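Local coordinates for dihydrodipicolinate synthase (Bacteroides thetaiotaomicron, PDB 4XKY), which probably acts as a Schiff-base lyase or aldolase of the DapA family, making or breaking a carbon-carbon bond to pyruvate on a TIM-barrel scaffold, at residues Q52-S55 and Y56-M60. Residues are numbered along the deposited sequence; the frame is centred on the assembly and turned at random.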
ATOM      1  N   GLN A  52       5.085  14.817  15.966  1.00 41.12           N
ATOM      2  CA  GLN A  52       6.230  14.101  15.407  1.00 46.33           C
ATOM      3  C   GLN A  52       7.323  15.045  14.895  1.00 40.99           C
ATOM      4  O   GLN A  52       8.517  14.746  15.058  1.00 40.91           O
ATOM      5  CB  GLN A  52       5.772  13.211  14.262  1.00 54.05           C
ATOM      6  CG  GLN A  52       5.192  14.006  13.100  1.00 60.87           C
ATOM      7  CD  GLN A  52       4.153  13.232  12.319  1.00 68.68           C
ATOM      8  OE1 GLN A  52       3.951  12.037  12.546  1.00 72.48           O
ATOM      9  NE2 GLN A  52       3.484  13.912  11.391  1.00 71.41           N
ATOM     10  N   SER A  53       6.919  16.182  14.313  1.00 33.41           N
ATOM     11  CA  SER A  53       7.873  17.067  13.616  1.00 30.34           C
ATOM     12  C   SER A  53       8.534  18.102  14.543  1.00 28.08           C
ATOM     13  O   SER A  53       9.478  18.790  14.166  1.00 26.51           O
ATOM     14  CB  SER A  53       7.198  17.719  12.400  1.00 30.82           C
ATOM     15  OG  SER A  53       6.411  18.827  12.807  1.00 34.14           O
ATOM     16  N   LEU A  54       8.057  18.171  15.781  1.00 27.84           N
ATOM     17  CA  LEU A  54       8.594  19.070  16.809  1.00 27.44           C
ATOM     18  C   LEU A  54       9.654  18.393  17.636  1.00 27.88           C
ATOM     19  O   LEU A  54       9.627  17.196  17.827  1.00 27.35           O
ATOM     20  CB  LEU A  54       7.477  19.524  17.741  1.00 27.58           C
ATOM     21  CG  LEU A  54       6.345  20.277  17.040  1.00 29.00           C
ATOM     22  CD1 LEU A  54       5.330  20.754  18.048  1.00 28.64           C
ATOM     23  CD2 LEU A  54       6.843  21.430  16.185  1.00 30.33           C
ATOM     24  N   SER A  55      10.597  19.182  18.127  1.00 29.68           N
ATOM     25  CA  SER A  55      11.620  18.681  19.018  1.00 31.48           C
ATOM     26  C   SER A  55      10.999  18.207  20.346  1.00 32.72           C
ATOM     27  O   SER A  55       9.884  18.589  20.714  1.00 31.73           O
ATOM     28  CB  SER A  55      12.643  19.779  19.299  1.00 32.63           C
ATOM     29  OG  SER A  55      12.111  20.723  20.222  1.00 32.21           O
ATOM     30  N   TYR A  56      11.736  17.374  21.063  1.00 34.02           N
ATOM     31  CA  TYR A  56      11.302  16.925  22.387  1.00 35.41           C
ATOM     32  C   TYR A  56      11.086  18.082  23.323  1.00 33.00           C
ATOM     33  O   TYR A  56      10.131  18.113  24.063  1.00 32.76           O
ATOM     34  CB  TYR A  56      12.367  16.033  23.014  1.00 39.93           C
ATOM     35  CG  TYR A  56      11.773  15.048  23.979  1.00 45.04           C
ATOM     36  CD1 TYR A  56      10.961  14.025  23.508  1.00 46.75           C
ATOM     37  CD2 TYR A  56      12.000  15.136  25.346  1.00 47.42           C
ATOM     38  CE1 TYR A  56      10.400  13.104  24.363  1.00 49.53           C
ATOM     39  CE2 TYR A  56      11.439  14.212  26.214  1.00 49.87           C
ATOM     40  CZ  TYR A  56      10.637  13.199  25.704  1.00 48.82           C
ATOM     41  OH  TYR A  56      10.049  12.251  26.493  1.00 50.82           O
ATOM     42  N   LYS A  57      11.993  19.045  23.301  1.00 33.05           N
ATOM     43  CA  LYS A  57      11.838  20.231  24.118  1.00 34.87           C
ATOM     44  C   LYS A  57      10.502  20.912  23.862  1.00 33.55           C
ATOM     45  O   LYS A  57       9.767  21.247  24.800  1.00 32.50           O
ATOM     46  CB  LYS A  57      12.988  21.202  23.853  1.00 40.41           C
ATOM     47  CG  LYS A  57      12.956  22.470  24.698  1.00 45.59           C
ATOM     48  CD  LYS A  57      13.904  23.516  24.121  1.00 51.44           C
ATOM     49  CE  LYS A  57      13.208  24.416  23.107  1.00 53.55           C
ATOM     50  NZ  LYS A  57      14.186  25.272  22.385  1.00 56.10           N
ATOM     51  N   LEU A  58      10.163  21.102  22.593  1.00 30.84           N
ATOM     52  CA  LEU A  58       8.931  21.820  22.278  1.00 30.93           C
ATOM     53  C   LEU A  58       7.699  21.041  22.684  1.00 29.74           C
ATOM     54  O   LEU A  58       6.766  21.610  23.216  1.00 30.26           O
ATOM     55  CB  LEU A  58       8.882  22.161  20.806  1.00 32.13           C
ATOM     56  CG  LEU A  58       8.026  23.307  20.323  1.00 34.24           C
ATOM     57  CD1 LEU A  58       8.165  24.530  21.185  1.00 36.23           C
ATOM     58  CD2 LEU A  58       8.458  23.631  18.917  1.00 34.54           C
ATOM     59  N   ARG A  59       7.714  19.730  22.490  1.00 28.62           N
ATOM     60  CA  ARG A  59       6.615  18.899  22.957  1.00 29.42           C
ATOM     61  C   ARG A  59       6.458  19.076  24.495  1.00 30.17           C
ATOM     62  O   ARG A  59       5.354  19.203  24.996  1.00 29.17           O
ATOM     63  CB  ARG A  59       6.848  17.444  22.567  1.00 30.04           C
ATOM     64  CG  ARG A  59       6.810  17.226  21.067  1.00 32.06           C
ATOM     65  CD  ARG A  59       7.590  15.999  20.638  1.00 34.74           C
ATOM     66  NE  ARG A  59       6.839  14.779  20.909  1.00 36.37           N
ATOM     67  CZ  ARG A  59       7.350  13.557  20.836  1.00 38.30           C
ATOM     68  NH1 ARG A  59       8.636  13.385  20.519  1.00 38.89           N
ATOM     69  NH2 ARG A  59       6.578  12.510  21.108  1.00 39.00           N
ATOM     70  N   MET A  60       7.561  19.118  25.231  1.00 31.11           N
ATOM     71  CA  MET A  60       7.466  19.298  26.685  1.00 32.66           C
ATOM     72  C   MET A  60       6.905  20.663  27.063  1.00 31.31           C
ATOM     73  O   MET A  60       6.063  20.754  27.946  1.00 29.43           O
ATOM     74  CB  MET A  60       8.797  19.038  27.374  1.00 36.01           C
ATOM     75  CG  MET A  60       9.163  17.563  27.298  1.00 40.37           C
ATOM     76  SD  MET A  60      10.688  17.002  28.095  1.00 49.35           S
ATOM     77  CE  MET A  60      11.884  18.246  27.613  1.00 47.12           C
TER
HETATM   78  O   HOH W   1      10.648  15.057  19.031  1.00 38.51           O
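Ser55 caps helix 56-70 through its side chain: OG accepts a hydrogen bond from Leu58 N at 3.1 Å, with an N-H...O angle of 160°. This is an N-cap, and the serine torsion explains it, since chi1 of 76° sets OG between the backbone N and the carbonyl carbon, where it meets the backbone N-H of Leu58 in the first turn. The backbone adds the first helical bond, Arg59 N to Ser55 O at 3.0 Å, nearly straight at 168°. OG is also hydrogen-bonded to Asp20, which ties the cap to the loop just before strand 21-22.

Apolar contact is slighter. Leu54 CD2 meets Leu58 CD2 at 3.9 Å, the two side chains crossing at a slant, while CG of Arg59 passes 4.1 Å from Leu54 CB and runs on past the Ser55 carbonyl.

A water bridges the Leu54 carbonyl and the Arg59 guanidinium, donating to Leu54 O at 2.7 Å and accepting from Arg59 NH1 at 3.0 Å. NH1 also forms a salt bridge with Asp82.

With an alanine here instead of Ser55, Leu58 N is likely to lose its capping acceptor and Asp20 this hydrogen-bond partner. The contact thus combines a side-chain-capped helix start with an arginine whose side chain lies about 8 Å from that of Tyr136, the predicted proton donor/acceptor, and whose placement probably rests on the Asp82 salt bridge and the water, with a weak bond from NE to Ser51.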